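Local coordinates for N-acetylglucosamine-specific lectin (PDB 6M5M), which binds N-acetylglucosamine and N-acetylgalactosamine beside a calcium ion, as a C-type lectin of the clam Saxidomus purpuratus, at residues H86-G91 against V134-N139. Residues are numbered along the deposited sequence; the frame is centred on the assembly and turned at random.
Sequences HYYWIG and VVWQWN. With CA (calcium ion), chain H; NAG (2-acetamido-2-deoxy-beta-D-glucopyranose), chain G.
Trp136 and Trp138 bridge two strands that are not neighbours, reaching Tyr88 and Ile90, while Tyr87 and Asn139 share one bound sugar. Strand 125-131 runs between the two in the sheet and bonds to the backbone of 86-91. Trp136 and Gln137 form a G1 beta bulge against strand 125-131. Trp136 CH2 comes within 3.7 Å of His86 C. Trp136 CH2 also lies 3.9 Å from Tyr88 CE1, at the edge of the tyrosine ring; the two rings meet obliquely, their planes at 58°. The Tyr88 hydroxyl bonds to Glu44. Farther along, the Ile90 CD1 methyl sits over one face of Trp138, 4.1 Å from the centre of the five-membered ring. This is a CH-pi contact. A chi1 of 65° sets Ile90 CG1 between backbone N and carbonyl carbon, and the extended chain carries CD1 to that face. Trp138 NE1 bonds to Tyr128 OH, which helps fix the indole. At the sugar, NAG C8, the acetamido methyl, sits 3.5 Å above the plane of the Tyr87 ring, over its centre. Asn139 OD1 binds the calcium at 2.5 Å. Asn139 ND2 donates to NAG O3 at 3.1 Å. Asp120 and Asp140 also bind this calcium; Lys118 and His141 also bond the sugar. The contact itself is apolar, whereas within these segments an amide and an aromatic face meet the sugar, consistent with recognition of N-acetylated sugars.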
ATOM      1  N   HIS B  86       8.195  -6.505 -26.908  1.00 39.57           N
ATOM      2  CA  HIS B  86       8.847  -7.192 -25.761  1.00 36.19           C
ATOM      3  C   HIS B  86       8.998  -6.286 -24.536  1.00 35.65           C
ATOM      4  O   HIS B  86       9.582  -6.738 -23.546  1.00 31.05           O
ATOM      5  CB  HIS B  86      10.175  -7.839 -26.195  1.00 43.56           C
ATOM      6  CG  HIS B  86      11.275  -6.891 -26.540  1.00 44.19           C
ATOM      7  ND1 HIS B  86      12.376  -6.685 -25.705  1.00 41.13           N
ATOM      8  CD2 HIS B  86      11.504  -6.151 -27.645  1.00 43.74           C
ATOM      9  CE1 HIS B  86      13.209  -5.845 -26.283  1.00 37.62           C
ATOM     10  NE2 HIS B  86      12.679  -5.469 -27.451  1.00 43.93           N
ATOM     11  N   TYR B  87       8.485  -5.068 -24.540  1.00 33.73           N
ATOM     12  CA  TYR B  87       8.373  -4.288 -23.296  1.00 33.23           C
ATOM     13  C   TYR B  87       7.221  -3.300 -23.422  1.00 28.79           C
ATOM     14  O   TYR B  87       7.042  -2.712 -24.489  1.00 30.99           O
ATOM     15  CB  TYR B  87       9.727  -3.660 -22.924  1.00 32.70           C
ATOM     16  CG  TYR B  87      10.302  -2.715 -23.939  1.00 33.15           C
ATOM     17  CD1 TYR B  87       9.844  -1.405 -24.033  1.00 29.46           C
ATOM     18  CD2 TYR B  87      11.327  -3.105 -24.787  1.00 32.46           C
ATOM     19  CE1 TYR B  87      10.350  -0.541 -24.983  1.00 31.16           C
ATOM     20  CE2 TYR B  87      11.879  -2.224 -25.713  1.00 32.99           C
ATOM     21  CZ  TYR B  87      11.352  -0.951 -25.839  1.00 33.65           C
ATOM     22  OH  TYR B  87      11.882  -0.052 -26.725  1.00 44.66           O
ATOM     23  N   TYR B  88       6.522  -3.068 -22.313  1.00 29.22           N
ATOM     24  CA  TYR B  88       5.513  -1.987 -22.165  1.00 30.22           C
ATOM     25  C   TYR B  88       5.835  -1.094 -20.941  1.00 30.47           C
ATOM     26  O   TYR B  88       6.056  -1.621 -19.804  1.00 30.75           O
ATOM     27  CB  TYR B  88       4.119  -2.604 -22.055  1.00 31.82           C
ATOM     28  CG  TYR B  88       3.600  -3.349 -23.280  1.00 29.11           C
ATOM     29  CD1 TYR B  88       4.139  -4.554 -23.688  1.00 31.16           C
ATOM     30  CD2 TYR B  88       2.499  -2.882 -23.979  1.00 27.82           C
ATOM     31  CE1 TYR B  88       3.646  -5.245 -24.801  1.00 33.39           C
ATOM     32  CE2 TYR B  88       2.004  -3.544 -25.095  1.00 30.43           C
ATOM     33  CZ  TYR B  88       2.557  -4.746 -25.507  1.00 34.28           C
ATOM     34  OH  TYR B  88       2.028  -5.345 -26.641  1.00 35.61           O
ATOM     35  N   TRP B  89       5.832   0.222 -21.142  1.00 31.37           N
ATOM     36  CA  TRP B  89       6.136   1.198 -20.050  1.00 31.37           C
ATOM     37  C   TRP B  89       5.084   1.145 -18.938  1.00 31.87           C
ATOM     38  O   TRP B  89       3.895   1.079 -19.260  1.00 31.13           O
ATOM     39  CB  TRP B  89       6.258   2.586 -20.632  1.00 27.96           C
ATOM     40  CG  TRP B  89       7.451   2.795 -21.502  1.00 27.61           C
ATOM     41  CD1 TRP B  89       7.431   3.248 -22.784  1.00 33.04           C
ATOM     42  CD2 TRP B  89       8.834   2.524 -21.195  1.00 33.41           C
ATOM     43  NE1 TRP B  89       8.699   3.371 -23.265  1.00 30.21           N
ATOM     44  CE2 TRP B  89       9.584   2.904 -22.342  1.00 35.96           C
ATOM     45  CE3 TRP B  89       9.542   2.074 -20.067  1.00 34.24           C
ATOM     46  CZ2 TRP B  89      10.969   2.868 -22.406  1.00 35.74           C
ATOM     47  CZ3 TRP B  89      10.915   2.009 -20.153  1.00 30.93           C
ATOM     48  CH2 TRP B  89      11.622   2.398 -21.293  1.00 31.14           C
ATOM     49  N   ILE B  90       5.464   1.297 -17.655  1.00 27.78           N
ATOM     50  CA  ILE B  90       4.501   1.359 -16.511  1.00 27.08           C
ATOM     51  C   ILE B  90       4.810   2.585 -15.645  1.00 25.23           C
ATOM     52  O   ILE B  90       5.761   3.240 -15.985  1.00 30.77           O
ATOM     53  CB  ILE B  90       4.366   0.028 -15.768  1.00 30.05           C
ATOM     54  CG1 ILE B  90       5.655  -0.393 -15.075  1.00 32.20           C
ATOM     55  CG2 ILE B  90       3.935  -1.111 -16.692  1.00 28.06           C
ATOM     56  CD1 ILE B  90       5.531  -1.674 -14.317  1.00 32.67           C
ATOM     57  N   GLY B  91       3.976   2.914 -14.654  1.00 26.73           N
ATOM     58  CA  GLY B  91       3.996   4.212 -13.946  1.00 30.68           C
ATOM     59  C   GLY B  91       4.926   4.189 -12.735  1.00 33.44           C
ATOM     60  O   GLY B  91       4.471   4.494 -11.591  1.00 31.73           O
ATOM     61  N   VAL B 134      13.816 -12.783 -17.956  1.00 41.98           N
ATOM     62  CA  VAL B 134      12.742 -11.866 -17.452  1.00 37.27           C
ATOM     63  C   VAL B 134      11.496 -12.178 -18.280  1.00 35.97           C
ATOM     64  O   VAL B 134      11.532 -11.928 -19.467  1.00 37.73           O
ATOM     65  CB  VAL B 134      13.140 -10.384 -17.523  1.00 34.91           C
ATOM     66  CG1 VAL B 134      11.994  -9.465 -17.170  1.00 33.47           C
ATOM     67  CG2 VAL B 134      14.335 -10.111 -16.617  1.00 34.76           C
ATOM     68  N   VAL B 135      10.476 -12.779 -17.682  1.00 38.10           N
ATOM     69  CA  VAL B 135       9.351 -13.402 -18.444  1.00 37.77           C
ATOM     70  C   VAL B 135       8.067 -12.643 -18.124  1.00 31.78           C
ATOM     71  O   VAL B 135       7.264 -13.114 -17.300  1.00 30.81           O
ATOM     72  CB  VAL B 135       9.253 -14.908 -18.150  1.00 43.19           C
ATOM     73  CG1 VAL B 135       8.130 -15.548 -18.958  1.00 43.58           C
ATOM     74  CG2 VAL B 135      10.584 -15.622 -18.399  1.00 46.64           C
ATOM     75  N   TRP B 136       7.984 -11.460 -18.709  1.00 33.75           N
ATOM     76  CA  TRP B 136       6.915 -10.454 -18.477  1.00 34.63           C
ATOM     77  C   TRP B 136       6.910 -10.075 -16.982  1.00 37.24           C
ATOM     78  O   TRP B 136       5.899 -10.293 -16.250  1.00 36.62           O
ATOM     79  CB  TRP B 136       5.563 -10.977 -18.987  1.00 37.22           C
ATOM     80  CG  TRP B 136       5.450 -10.958 -20.476  1.00 33.37           C
ATOM     81  CD1 TRP B 136       5.189 -12.019 -21.286  1.00 39.43           C
ATOM     82  CD2 TRP B 136       5.670  -9.836 -21.338  1.00 32.64           C
ATOM     83  NE1 TRP B 136       5.213 -11.627 -22.589  1.00 39.18           N
ATOM     84  CE2 TRP B 136       5.482 -10.293 -22.660  1.00 36.21           C
ATOM     85  CE3 TRP B 136       5.978  -8.495 -21.138  1.00 33.00           C
ATOM     86  CZ2 TRP B 136       5.604  -9.459 -23.757  1.00 36.42           C
ATOM     87  CZ3 TRP B 136       6.098  -7.657 -22.225  1.00 36.77           C
ATOM     88  CH2 TRP B 136       5.926  -8.142 -23.521  1.00 36.61           C
ATOM     89  N   GLN B 137       8.005  -9.438 -16.569  1.00 35.68           N
ATOM     90  CA  GLN B 137       8.276  -8.966 -15.189  1.00 36.32           C
ATOM     91  C   GLN B 137       8.971  -7.597 -15.267  1.00 34.91           C
ATOM     92  O   GLN B 137       9.328  -7.125 -16.359  1.00 32.06           O
ATOM     93  CB  GLN B 137       9.077 -10.028 -14.430  1.00 36.04           C
ATOM     94  CG  GLN B 137       8.340 -11.356 -14.345  1.00 35.90           C
ATOM     95  CD  GLN B 137       9.224 -12.501 -13.931  1.00 41.66           C
ATOM     96  OE1 GLN B 137      10.056 -12.981 -14.698  1.00 43.90           O
ATOM     97  NE2 GLN B 137       9.047 -12.942 -12.694  1.00 43.14           N
ATOM     98  N   TRP B 138       9.137  -6.939 -14.138  1.00 29.32           N
ATOM     99  CA  TRP B 138       9.565  -5.523 -14.143  1.00 33.34           C
ATOM    100  C   TRP B 138      11.059  -5.473 -14.443  1.00 34.20           C
ATOM    101  O   TRP B 138      11.828  -6.355 -13.962  1.00 30.00           O
ATOM    102  CB  TRP B 138       9.269  -4.793 -12.864  1.00 30.77           C
ATOM    103  CG  TRP B 138       7.863  -4.769 -12.363  1.00 32.39           C
ATOM    104  CD1 TRP B 138       6.699  -5.144 -12.981  1.00 34.96           C
ATOM    105  CD2 TRP B 138       7.505  -4.318 -11.054  1.00 34.55           C
ATOM    106  NE1 TRP B 138       5.643  -4.981 -12.119  1.00 32.49           N
ATOM    107  CE2 TRP B 138       6.100  -4.406 -10.958  1.00 35.37           C
ATOM    108  CE3 TRP B 138       8.254  -3.817  -9.982  1.00 34.31           C
ATOM    109  CZ2 TRP B 138       5.443  -4.059  -9.781  1.00 37.34           C
ATOM    110  CZ3 TRP B 138       7.596  -3.457  -8.831  1.00 35.94           C
ATOM    111  CH2 TRP B 138       6.218  -3.572  -8.739  1.00 35.66           C
ATOM    112  N   ASN B 139      11.428  -4.453 -15.181  1.00 30.98           N
ATOM    113  CA  ASN B 139      12.841  -4.107 -15.482  1.00 30.75           C
ATOM    114  C   ASN B 139      12.959  -2.586 -15.418  1.00 31.30           C
ATOM    115  O   ASN B 139      11.963  -1.912 -15.726  1.00 29.93           O
ATOM    116  CB  ASN B 139      13.182  -4.636 -16.870  1.00 32.66           C
ATOM    117  CG  ASN B 139      14.373  -3.932 -17.446  1.00 35.50           C
ATOM    118  OD1 ASN B 139      15.478  -4.238 -17.021  1.00 30.31           O
ATOM    119  ND2 ASN B 139      14.139  -3.046 -18.413  1.00 31.34           N
TER
HETATM  120 CA    CA H 203      17.379  -2.722 -16.610  1.00 73.87          CA
HETATM  121  C1  NAG G 202      16.441  -4.609 -22.673  1.00 40.99           C
HETATM  122  C2  NAG G 202      15.649  -3.618 -21.871  1.00 27.93           C
HETATM  123  C3  NAG G 202      16.905  -3.224 -21.029  1.00 32.16           C
HETATM  124  C4  NAG G 202      17.446  -4.451 -20.351  1.00 33.97           C
HETATM  125  C5  NAG G 202      17.653  -5.572 -21.328  1.00 34.66           C
HETATM  126  C6  NAG G 202      18.178  -6.835 -20.681  1.00 26.55           C
HETATM  127  C7  NAG G 202      13.937  -1.976 -22.109  1.00 27.80           C
HETATM  128  C8  NAG G 202      13.561  -0.767 -22.850  1.00 30.14           C
HETATM  129  N2  NAG G 202      15.047  -2.527 -22.559  1.00 30.70           N
HETATM  130  O1  NAG G 202      16.709  -4.738 -24.026  1.00 36.54           O
HETATM  131  O3  NAG G 202      16.662  -2.350 -20.021  1.00 34.68           O
HETATM  132  O4  NAG G 202      18.735  -4.162 -19.809  1.00 32.66           O
HETATM  133  O5  NAG G 202      16.402  -5.803 -22.005  1.00 30.92           O
HETATM  134  O6  NAG G 202      17.360  -7.210 -19.568  1.00 28.54           O
HETATM  135  O7  NAG G 202      13.285  -2.428 -21.138  1.00 31.14           O
HETATM  136  O   HOH W   1      19.273  -1.954 -17.904  1.00 38.23           O